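Local structure of HNH endonuclease (Geobacillus virus E2, 5H0M) at residues A[43-46]-A[47-50]; A[95-98]-A[99-103]; A[118-121]-A[122-126]. The protein is a zinc-bound HNH endonuclease of a deep-sea thermophilic bacteriophage that probably nicks DNA. All coordinates share one frame; numbering follows the deposited sequence.

Contact 1 of 3, residues A[43-46]-A[47-50]; sequences YDKH and KRNQ
K47 lays its aliphatic chain over one face of the Y43 ring. Its CG is 3.8 Å from the ring centroid, a CH-pi contact displaced toward the CE2 and CZ rim. K47 CG sits beside the backbone N (chi1 -63°), and a bend at chi2 (-52°) brings CD to 3.6 Å from Y43 CZ and OH. A second bend, at chi3, places CE near OH. One turn on, Q50 repeats the pattern. Its CG stands over one face of the H46 imidazole, 3.9 Å from the centroid, and its amide plane is nearly parallel to that ring. These two i to i+4 pairs lie along helix 41-55 and are the closely packed part of the contact. The backbone bonds of the helix run beneath them, for example K47 N to Y43 O. N49 adds a side-chain bond to the preceding turn. Both N49 N and N49 ND2 donate to K45 O, from opposite faces of the carbonyl plane; the ND2 bond is 2.8 Å and comes from well above that plane. The outer side is looser and wet. A water bridges the polar ends of H46 and K47, 3.2 Å from H46 NE2 and accepting from K47 NZ. R48 turns a guanidinium face to K45 CA, with NH2 3.9 Å from K45 CB. D44 does not reach R48 with its charged end; its OD1 is hydrogen-bonded to ND2 of N39, the first modelled residue.

Contact 2 of 3, residues A[95-98]-A[99-103]; sequences TPLL and VDWSK
V99 sets its two methyl groups against different residues of the preceding segment. CG1 lies anti to the backbone N (chi1 169°) and meets T95 CG2 at 3.8 Å, the two side chains crossing at about a right angle. CG2, on the other branch, runs beside the P96 ring and is 3.9 Å from P96 CB. T95 CG2 also touches CB of D100. L97 and W101 lie side by side and point the same way. Both swing CG away from their own backbone N (chi1 -177° and 176°), which lets the leucine branch run along the indole. The CD1 branch of L97 reaches the six-membered part of the indole, 3.8 Å from W101 CE3, and meets the ring obliquely. The backbone turns tightly under these side chains. P96 O accepts from D100 N almost in line with its C=O bond, and from V99 N at 2.9 Å, the latter donor standing well above the carbonyl plane. A water lies 2.9 Å from T95 O and 2.8 Å from D100 O, placed to donate to either, though it has further acceptors around it. D100 then forms an Asx turn into the short 3-10 segment 101-102: its OD1 accepts from S102 N at 3.0 Å and from S102 OG at 2.6 Å. Both donors come from the same face of the carboxylate, S102 N on the anti side of OD1 and S102 OG on the syn side, so this one oxygen is gripped twice. The turn belongs to the loop that connects strand 90-93 to strand 110-113. L97, L98 and W101 pack on helix 41-55, through F55, N49, A52 and Q51. P96 touches D125 and Y129 of helix 115-129, and V99 touches Y129.

Contact 3 of 3, residues A[118-121]-A[122-126]; sequences HNRK and TAEDK
K121 reaches along helix 115-129 to D125, one turn further on, and forms a salt bridge. K121 NZ donates to the syn lone pair of D125 OD2 at 2.7 Å. The lysine chain is extended up to CE, and a bend at chi4 (-65°) brings NZ back to the carboxylate. K121 is buried, but its ammonium is well supplied with partners: it also pairs with D92 and donates to the carbonyl oxygens of H93 and I94. T122 binds back to the preceding turn. Its OG1 and its N both donate to H118 O, each at 2.9 Å, from opposite faces of the carbonyl plane. OG1 is placed beside the backbone N (chi1 -65°), which turns the hydroxyl toward that carbonyl. T122 OG1 also stands over one face of the H118 ring, 3.9 Å from H118 CE1 and displaced toward the rim. E124 runs alongside R120 in the same direction. Its OE2 touches the aliphatic part of the arginine, 3.3 Å from R120 CG. OE2 lies well out of the guanidinium plane, so its link to NE is one of nearby opposite charges. The guanidinium itself forms a salt bridge with E82. R120 also comes close to the zinc site of C76, C79, C114 and C117. Strands 90-93 and 110-113 with helix 115-129 are consistent with the beta-beta-alpha metal fold of HNH (His-Me finger) nucleases. On another side of the helix, H118 packs on I90 and D92 of strand 90-93, and K121 joins the helix to the end of that strand.

In the fold
The three contacts follow one another along the chain, and contact 2 touches both of the others. L98 of contact 2 meets contact 1, with its CD1 3.7 Å from N49 OD1. P96 of contact 2 meets contact 3, with its CG 4.0 Å from D125 OD2. Contacts 1 and 3 do not touch; their nearest atoms are about 14 Å apart and their centres about 23 Å. The 95-103 turn therefore lies between helix 41-55 and helix 115-129. Contacts 2 and 3 both belong to the HNH endonuclease module, and contact 3 is close to the metal site: the R120 side chain is about 5 Å from the zinc ion held by four cysteines.

Contact 1 of 3, residues A[43-46]-A[47-50]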
ATOM      1  N   TYR A  43      23.318  -3.066  -5.893  1.00 23.99           N
ATOM      2  CA  TYR A  43      22.705  -4.176  -6.616  1.00 23.97           C
ATOM      3  C   TYR A  43      21.532  -4.740  -5.813  1.00 25.33           C
ATOM      4  O   TYR A  43      20.464  -5.002  -6.366  1.00 22.63           O
ATOM      5  CB  TYR A  43      23.721  -5.273  -6.907  1.00 25.99           C
ATOM      6  CG  TYR A  43      23.136  -6.494  -7.569  1.00 24.48           C
ATOM      7  CD1 TYR A  43      22.880  -6.514  -8.933  1.00 23.84           C
ATOM      8  CD2 TYR A  43      22.834  -7.628  -6.830  1.00 24.63           C
ATOM      9  CE1 TYR A  43      22.344  -7.639  -9.543  1.00 27.12           C
ATOM     10  CE2 TYR A  43      22.304  -8.759  -7.428  1.00 27.49           C
ATOM     11  CZ  TYR A  43      22.062  -8.759  -8.787  1.00 27.59           C
ATOM     12  OH  TYR A  43      21.532  -9.885  -9.379  1.00 30.65           O
ATOM     13  N   ASP A  44      21.725  -4.917  -4.508  1.00 26.86           N
ATOM     14  CA  ASP A  44      20.627  -5.362  -3.649  1.00 26.67           C
ATOM     15  C   ASP A  44      19.435  -4.421  -3.732  1.00 23.80           C
ATOM     16  O   ASP A  44      18.295  -4.873  -3.804  1.00 23.64           O
ATOM     17  CB  ASP A  44      21.101  -5.490  -2.200  1.00 30.90           C
ATOM     18  CG  ASP A  44      22.048  -6.661  -1.999  1.00 38.19           C
ATOM     19  OD1 ASP A  44      21.888  -7.692  -2.689  1.00 40.90           O
ATOM     20  OD2 ASP A  44      22.955  -6.558  -1.146  1.00 49.12           O
ATOM     21  N   LYS A  45      19.700  -3.120  -3.727  1.00 22.89           N
ATOM     22  CA  LYS A  45      18.669  -2.097  -3.873  1.00 24.07           C
ATOM     23  C   LYS A  45      17.949  -2.221  -5.217  1.00 23.81           C
ATOM     24  O   LYS A  45      16.731  -2.113  -5.294  1.00 23.50           O
ATOM     25  CB  LYS A  45      19.299  -0.717  -3.736  1.00 30.24           C
ATOM     26  CG  LYS A  45      18.332   0.450  -3.835  1.00 34.58           C
ATOM     27  CD  LYS A  45      19.036   1.786  -3.624  1.00 43.21           C
ATOM     28  CE  LYS A  45      19.721   1.875  -2.266  1.00 50.33           C
ATOM     29  NZ  LYS A  45      20.486   3.143  -2.102  1.00 58.03           N
ATOM     30  N   HIS A  46      18.722  -2.441  -6.276  1.00 22.08           N
ATOM     31  CA  HIS A  46      18.173  -2.672  -7.604  1.00 21.24           C
ATOM     32  C   HIS A  46      17.229  -3.866  -7.638  1.00 18.81           C
ATOM     33  O   HIS A  46      16.120  -3.783  -8.180  1.00 20.31           O
ATOM     34  CB  HIS A  46      19.333  -2.886  -8.593  1.00 21.17           C
ATOM     35  CG  HIS A  46      18.901  -3.303  -9.964  1.00 22.35           C
ATOM     36  ND1 HIS A  46      18.361  -2.421 -10.868  1.00 27.39           N
ATOM     37  CD2 HIS A  46      18.943  -4.505 -10.584  1.00 24.70           C
ATOM     38  CE1 HIS A  46      18.090  -3.060 -11.994  1.00 24.33           C
ATOM     39  NE2 HIS A  46      18.425  -4.328 -11.843  1.00 25.16           N
ATOM     40  N   LYS A  47      17.668  -4.978  -7.064  1.00 20.05           N
ATOM     41  CA  LYS A  47      16.873  -6.198  -7.069  1.00 21.33           C
ATOM     42  C   LYS A  47      15.593  -6.007  -6.256  1.00 20.48           C
ATOM     43  O   LYS A  47      14.547  -6.477  -6.660  1.00 21.01           O
ATOM     44  CB  LYS A  47      17.670  -7.400  -6.551  1.00 25.05           C
ATOM     45  CG  LYS A  47      18.884  -7.767  -7.401  1.00 30.63           C
ATOM     46  CD  LYS A  47      18.582  -7.940  -8.888  1.00 33.39           C
ATOM     47  CE  LYS A  47      17.811  -9.222  -9.142  1.00 39.72           C
ATOM     48  NZ  LYS A  47      17.444  -9.359 -10.574  1.00 46.87           N
ATOM     49  N   ARG A  48      15.682  -5.305  -5.134  1.00 21.49           N
ATOM     50  CA  ARG A  48      14.484  -5.004  -4.312  1.00 22.10           C
ATOM     51  C   ARG A  48      13.488  -4.186  -5.108  1.00 21.75           C
ATOM     52  O   ARG A  48      12.286  -4.435  -5.073  1.00 21.41           O
ATOM     53  CB  ARG A  48      14.841  -4.176  -3.077  1.00 27.52           C
ATOM     54  CG  ARG A  48      15.350  -4.943  -1.882  1.00 36.84           C
ATOM     55  CD  ARG A  48      15.093  -4.145  -0.603  1.00 44.15           C
ATOM     56  NE  ARG A  48      15.815  -2.871  -0.553  1.00 49.87           N
ATOM     57  CZ  ARG A  48      17.127  -2.743  -0.345  1.00 52.68           C
ATOM     58  NH1 ARG A  48      17.910  -3.814  -0.183  1.00 51.50           N
ATOM     59  NH2 ARG A  48      17.669  -1.532  -0.311  1.00 53.52           N
ATOM     60  N   ASN A  49      13.993  -3.190  -5.821  1.00 19.87           N
ATOM     61  CA  ASN A  49      13.130  -2.335  -6.608  1.00 20.00           C
ATOM     62  C   ASN A  49      12.521  -3.063  -7.806  1.00 19.93           C
ATOM     63  O   ASN A  49      11.349  -2.894  -8.117  1.00 19.98           O
ATOM     64  CB  ASN A  49      13.855  -1.060  -6.993  1.00 23.49           C
ATOM     65  CG  ASN A  49      13.850  -0.059  -5.860  1.00 27.10           C
ATOM     66  OD1 ASN A  49      12.845   0.620  -5.632  1.00 26.71           O
ATOM     67  ND2 ASN A  49      14.944   0.004  -5.100  1.00 34.01           N
ATOM     68  N   GLN A  50      13.295  -3.934  -8.434  1.00 19.55           N
ATOM     69  CA  GLN A  50      12.743  -4.739  -9.515  1.00 18.94           C
ATOM     70  C   GLN A  50      11.650  -5.690  -9.031  1.00 17.55           C
ATOM     71  O   GLN A  50      10.630  -5.893  -9.712  1.00 18.61           O
ATOM     72  CB  GLN A  50      13.865  -5.507 -10.211  1.00 21.21           C
ATOM     73  CG  GLN A  50      14.787  -4.607 -11.034  1.00 26.21           C
ATOM     74  CD  GLN A  50      14.068  -3.933 -12.184  1.00 30.59           C
ATOM     75  OE1 GLN A  50      13.912  -2.712 -12.206  1.00 34.64           O
ATOM     76  NE2 GLN A  50      13.598  -4.731 -13.133  1.00 38.10           N
TER
HETATM   77  O   HOH W   1      18.579  -7.446 -12.721  1.00 42.62           O

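Contact 2 of 3, residues A[95-98]-A[99-103]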
ATOM      1  N   THR A  95       2.773  -0.518   6.286  1.00 12.65           N
ATOM      2  CA  THR A  95       4.230  -0.598   6.198  1.00 13.10           C
ATOM      3  C   THR A  95       4.555  -0.727   4.717  1.00 13.51           C
ATOM      4  O   THR A  95       4.120  -1.686   4.076  1.00 13.86           O
ATOM      5  CB  THR A  95       4.767  -1.805   6.954  1.00 13.64           C
ATOM      6  OG1 THR A  95       4.361  -1.725   8.328  1.00 14.96           O
ATOM      7  CG2 THR A  95       6.283  -1.867   6.880  1.00 14.87           C
ATOM      8  N   PRO A  96       5.277   0.242   4.156  1.00 14.28           N
ATOM      9  CA  PRO A  96       5.461   0.230   2.705  1.00 14.69           C
ATOM     10  C   PRO A  96       6.089  -1.056   2.182  1.00 14.24           C
ATOM     11  O   PRO A  96       6.873  -1.719   2.865  1.00 14.50           O
ATOM     12  CB  PRO A  96       6.382   1.425   2.457  1.00 14.87           C
ATOM     13  CG  PRO A  96       6.087   2.356   3.585  1.00 15.26           C
ATOM     14  CD  PRO A  96       5.825   1.470   4.769  1.00 14.88           C
ATOM     15  N   LEU A  97       5.738  -1.398   0.946  1.00 14.40           N
ATOM     16  CA  LEU A  97       6.257  -2.577   0.299  1.00 14.23           C
ATOM     17  C   LEU A  97       7.780  -2.655   0.315  1.00 15.50           C
ATOM     18  O   LEU A  97       8.344  -3.722   0.561  1.00 17.12           O
ATOM     19  CB  LEU A  97       5.745  -2.610  -1.146  1.00 15.35           C
ATOM     20  CG  LEU A  97       6.129  -3.823  -1.973  1.00 16.02           C
ATOM     21  CD1 LEU A  97       5.500  -5.083  -1.412  1.00 16.82           C
ATOM     22  CD2 LEU A  97       5.701  -3.593  -3.420  1.00 16.88           C
ATOM     23  N   LEU A  98       8.430  -1.528   0.060  1.00 15.13           N
ATOM     24  CA  LEU A  98       9.888  -1.473  -0.009  1.00 16.46           C
ATOM     25  C   LEU A  98      10.538  -1.473   1.364  1.00 18.38           C
ATOM     26  O   LEU A  98      11.753  -1.625   1.474  1.00 21.94           O
ATOM     27  CB  LEU A  98      10.318  -0.252  -0.829  1.00 18.22           C
ATOM     28  CG  LEU A  98      10.121  -0.378  -2.347  1.00 20.87           C
ATOM     29  CD1 LEU A  98      10.194   0.983  -3.023  1.00 22.91           C
ATOM     30  CD2 LEU A  98      11.156  -1.333  -2.914  1.00 22.50           C
ATOM     31  N   VAL A  99       9.731  -1.283   2.405  1.00 15.96           N
ATOM     32  CA  VAL A  99      10.220  -1.335   3.789  1.00 17.15           C
ATOM     33  C   VAL A  99      10.155  -2.757   4.357  1.00 16.52           C
ATOM     34  O   VAL A  99      11.060  -3.191   5.077  1.00 19.72           O
ATOM     35  CB  VAL A  99       9.444  -0.336   4.671  1.00 16.79           C
ATOM     36  CG1 VAL A  99       9.733  -0.539   6.156  1.00 17.97           C
ATOM     37  CG2 VAL A  99       9.773   1.083   4.256  1.00 17.11           C
ATOM     38  N   ASP A 100       9.083  -3.492   4.061  1.00 15.02           N
ATOM     39  CA  ASP A 100       8.955  -4.873   4.530  1.00 16.17           C
ATOM     40  C   ASP A 100       8.251  -5.751   3.492  1.00 15.89           C
ATOM     41  O   ASP A 100       7.024  -5.821   3.420  1.00 16.78           O
ATOM     42  CB  ASP A 100       8.219  -4.945   5.864  1.00 17.57           C
ATOM     43  CG  ASP A 100       8.345  -6.307   6.526  1.00 18.93           C
ATOM     44  OD1 ASP A 100       8.663  -7.309   5.823  1.00 20.91           O
ATOM     45  OD2 ASP A 100       8.115  -6.400   7.763  1.00 19.26           O
ATOM     46  N   TRP A 101       9.063  -6.457   2.715  1.00 16.34           N
ATOM     47  CA  TRP A 101       8.564  -7.328   1.654  1.00 15.60           C
ATOM     48  C   TRP A 101       7.654  -8.434   2.191  1.00 15.86           C
ATOM     49  O   TRP A 101       6.707  -8.850   1.522  1.00 15.52           O
ATOM     50  CB  TRP A 101       9.775  -7.940   0.924  1.00 17.09           C
ATOM     51  CG  TRP A 101       9.447  -8.947  -0.154  1.00 18.59           C
ATOM     52  CD1 TRP A 101       9.702 -10.286  -0.125  1.00 21.97           C
ATOM     53  CD2 TRP A 101       8.809  -8.688  -1.410  1.00 19.46           C
ATOM     54  NE1 TRP A 101       9.261 -10.881  -1.282  1.00 23.54           N
ATOM     55  CE2 TRP A 101       8.702  -9.923  -2.085  1.00 21.81           C
ATOM     56  CE3 TRP A 101       8.305  -7.539  -2.024  1.00 20.15           C
ATOM     57  CZ2 TRP A 101       8.128 -10.036  -3.345  1.00 20.81           C
ATOM     58  CZ3 TRP A 101       7.741  -7.659  -3.278  1.00 21.25           C
ATOM     59  CH2 TRP A 101       7.644  -8.897  -3.915  1.00 21.26           C
ATOM     60  N   SER A 102       7.912  -8.904   3.406  1.00 15.97           N
ATOM     61  CA  SER A 102       7.169 -10.021   3.952  1.00 16.79           C
ATOM     62  C   SER A 102       5.698  -9.727   4.196  1.00 15.73           C
ATOM     63  O   SER A 102       4.890 -10.647   4.260  1.00 19.00           O
ATOM     64  CB  SER A 102       7.816 -10.520   5.247  1.00 17.34           C
ATOM     65  OG  SER A 102       7.563  -9.650   6.324  1.00 18.78           O
ATOM     66  N   LYS A 103       5.352  -8.439   4.298  1.00 15.08           N
ATOM     67  CA  LYS A 103       3.979  -8.022   4.608  1.00 14.66           C
ATOM     68  C   LYS A 103       3.212  -7.589   3.350  1.00 14.01           C
ATOM     69  O   LYS A 103       2.136  -7.027   3.445  1.00 13.72           O
ATOM     70  CB  LYS A 103       3.983  -6.898   5.646  1.00 15.60           C
ATOM     71  CG  LYS A 103       4.647  -7.293   6.960  1.00 16.57           C
ATOM     72  CD  LYS A 103       4.398  -6.251   8.035  1.00 18.50           C
ATOM     73  CE  LYS A 103       4.973  -6.699   9.373  1.00 20.55           C
ATOM     74  NZ  LYS A 103       4.692  -5.746  10.502  1.00 21.48           N
TER
HETATM   75  O   HOH W   2       4.667  -4.327   2.968  1.00 15.77           O

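Contact 3 of 3, residues A[118-121]-A[122-126]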
ATOM      1  N   HIS A 118      -4.114   9.208   0.637  1.00 14.85           N
ATOM      2  CA  HIS A 118      -2.860   8.614   0.159  1.00 15.24           C
ATOM      3  C   HIS A 118      -1.736   9.650   0.161  1.00 15.59           C
ATOM      4  O   HIS A 118      -0.601   9.369   0.555  1.00 16.45           O
ATOM      5  CB  HIS A 118      -3.026   8.019  -1.232  1.00 16.18           C
ATOM      6  CG  HIS A 118      -1.795   7.325  -1.726  1.00 19.49           C
ATOM      7  ND1 HIS A 118      -0.981   7.869  -2.693  1.00 28.56           N
ATOM      8  CD2 HIS A 118      -1.225   6.147  -1.374  1.00 21.28           C
ATOM      9  CE1 HIS A 118       0.029   7.047  -2.925  1.00 27.09           C
ATOM     10  NE2 HIS A 118      -0.102   5.992  -2.145  1.00 22.91           N
ATOM     11  N   ASN A 119      -2.054  10.876  -0.259  1.00 15.80           N
ATOM     12  CA  ASN A 119      -1.084  11.962  -0.234  1.00 17.77           C
ATOM     13  C   ASN A 119      -0.642  12.294   1.184  1.00 16.58           C
ATOM     14  O   ASN A 119       0.555  12.473   1.456  1.00 17.11           O
ATOM     15  CB  ASN A 119      -1.698  13.191  -0.905  1.00 21.84           C
ATOM     16  CG  ASN A 119      -0.720  14.332  -1.035  1.00 30.78           C
ATOM     17  OD1 ASN A 119       0.228  14.264  -1.826  1.00 37.78           O
ATOM     18  ND2 ASN A 119      -0.937  15.390  -0.260  1.00 35.95           N
ATOM     19  N   ARG A 120      -1.592  12.367   2.107  1.00 15.67           N
ATOM     20  CA  ARG A 120      -1.272  12.624   3.505  1.00 15.59           C
ATOM     21  C   ARG A 120      -0.381  11.521   4.051  1.00 16.13           C
ATOM     22  O   ARG A 120       0.603  11.791   4.733  1.00 16.27           O
ATOM     23  CB  ARG A 120      -2.552  12.750   4.346  1.00 15.88           C
ATOM     24  CG  ARG A 120      -2.313  12.812   5.836  1.00 16.93           C
ATOM     25  CD  ARG A 120      -3.551  13.139   6.636  1.00 16.77           C
ATOM     26  NE  ARG A 120      -4.637  12.182   6.430  1.00 16.33           N
ATOM     27  CZ  ARG A 120      -5.807  12.221   7.063  1.00 17.29           C
ATOM     28  NH1 ARG A 120      -6.064  13.173   7.959  1.00 19.35           N
ATOM     29  NH2 ARG A 120      -6.733  11.300   6.811  1.00 17.57           N
ATOM     30  N   LYS A 121      -0.750  10.276   3.768  1.00 15.29           N
ATOM     31  CA  LYS A 121       0.005   9.125   4.269  1.00 15.14           C
ATOM     32  C   LYS A 121       1.414   9.120   3.707  1.00 15.13           C
ATOM     33  O   LYS A 121       2.364   8.743   4.401  1.00 15.88           O
ATOM     34  CB  LYS A 121      -0.684   7.808   3.939  1.00 15.13           C
ATOM     35  CG  LYS A 121       0.089   6.584   4.438  1.00 17.52           C
ATOM     36  CD  LYS A 121      -0.723   5.318   4.359  1.00 18.52           C
ATOM     37  CE  LYS A 121       0.107   4.152   4.884  1.00 17.25           C
ATOM     38  NZ  LYS A 121       1.305   3.839   4.063  1.00 17.93           N
ATOM     39  N   THR A 122       1.574   9.541   2.457  1.00 15.97           N
ATOM     40  CA  THR A 122       2.912   9.607   1.855  1.00 17.37           C
ATOM     41  C   THR A 122       3.812  10.548   2.648  1.00 15.73           C
ATOM     42  O   THR A 122       4.966  10.228   2.928  1.00 16.55           O
ATOM     43  CB  THR A 122       2.828  10.026   0.384  1.00 19.28           C
ATOM     44  OG1 THR A 122       2.140   9.005  -0.342  1.00 20.14           O
ATOM     45  CG2 THR A 122       4.217  10.242  -0.219  1.00 20.52           C
ATOM     46  N   ALA A 123       3.283  11.698   3.047  1.00 16.42           N
ATOM     47  CA  ALA A 123       4.060  12.648   3.843  1.00 17.83           C
ATOM     48  C   ALA A 123       4.394  12.105   5.223  1.00 18.13           C
ATOM     49  O   ALA A 123       5.521  12.222   5.723  1.00 19.19           O
ATOM     50  CB  ALA A 123       3.307  13.956   3.954  1.00 19.88           C
ATOM     51  N   GLU A 124       3.407  11.483   5.846  1.00 17.24           N
ATOM     52  CA  GLU A 124       3.608  10.838   7.141  1.00 16.96           C
ATOM     53  C   GLU A 124       4.697   9.782   7.065  1.00 17.41           C
ATOM     54  O   GLU A 124       5.525   9.642   7.982  1.00 18.39           O
ATOM     55  CB  GLU A 124       2.295  10.176   7.592  1.00 17.54           C
ATOM     56  CG  GLU A 124       1.214  11.193   7.887  1.00 19.11           C
ATOM     57  CD  GLU A 124      -0.145  10.585   8.162  1.00 20.09           C
ATOM     58  OE1 GLU A 124      -0.282   9.357   8.065  1.00 19.30           O
ATOM     59  OE2 GLU A 124      -1.066  11.377   8.480  1.00 21.44           O
ATOM     60  N   ASP A 125       4.698   9.012   5.983  1.00 15.15           N
ATOM     61  CA  ASP A 125       5.660   7.934   5.841  1.00 14.28           C
ATOM     62  C   ASP A 125       7.072   8.446   5.600  1.00 15.54           C
ATOM     63  O   ASP A 125       8.040   7.788   5.985  1.00 15.60           O
ATOM     64  CB  ASP A 125       5.228   6.954   4.746  1.00 14.59           C
ATOM     65  CG  ASP A 125       4.078   6.056   5.181  1.00 15.83           C
ATOM     66  OD1 ASP A 125       3.725   6.021   6.386  1.00 16.20           O
ATOM     67  OD2 ASP A 125       3.523   5.387   4.301  1.00 17.79           O
ATOM     68  N   LYS A 126       7.199   9.613   4.979  1.00 15.80           N
ATOM     69  CA  LYS A 126       8.528  10.232   4.833  1.00 16.77           C
ATOM     70  C   LYS A 126       9.117  10.583   6.188  1.00 15.61           C
ATOM     71  O   LYS A 126      10.323  10.467   6.385  1.00 16.99           O
ATOM     72  CB  LYS A 126       8.461  11.460   3.931  1.00 19.89           C
ATOM     73  CG  LYS A 126       8.236  11.089   2.477  1.00 23.06           C
ATOM     74  CD  LYS A 126       8.140  12.297   1.567  1.00 29.08           C
ATOM     75  CE  LYS A 126       7.963  11.846   0.122  1.00 32.72           C
ATOM     76  NZ  LYS A 126       7.311  12.884  -0.722  1.00 39.17           N
TER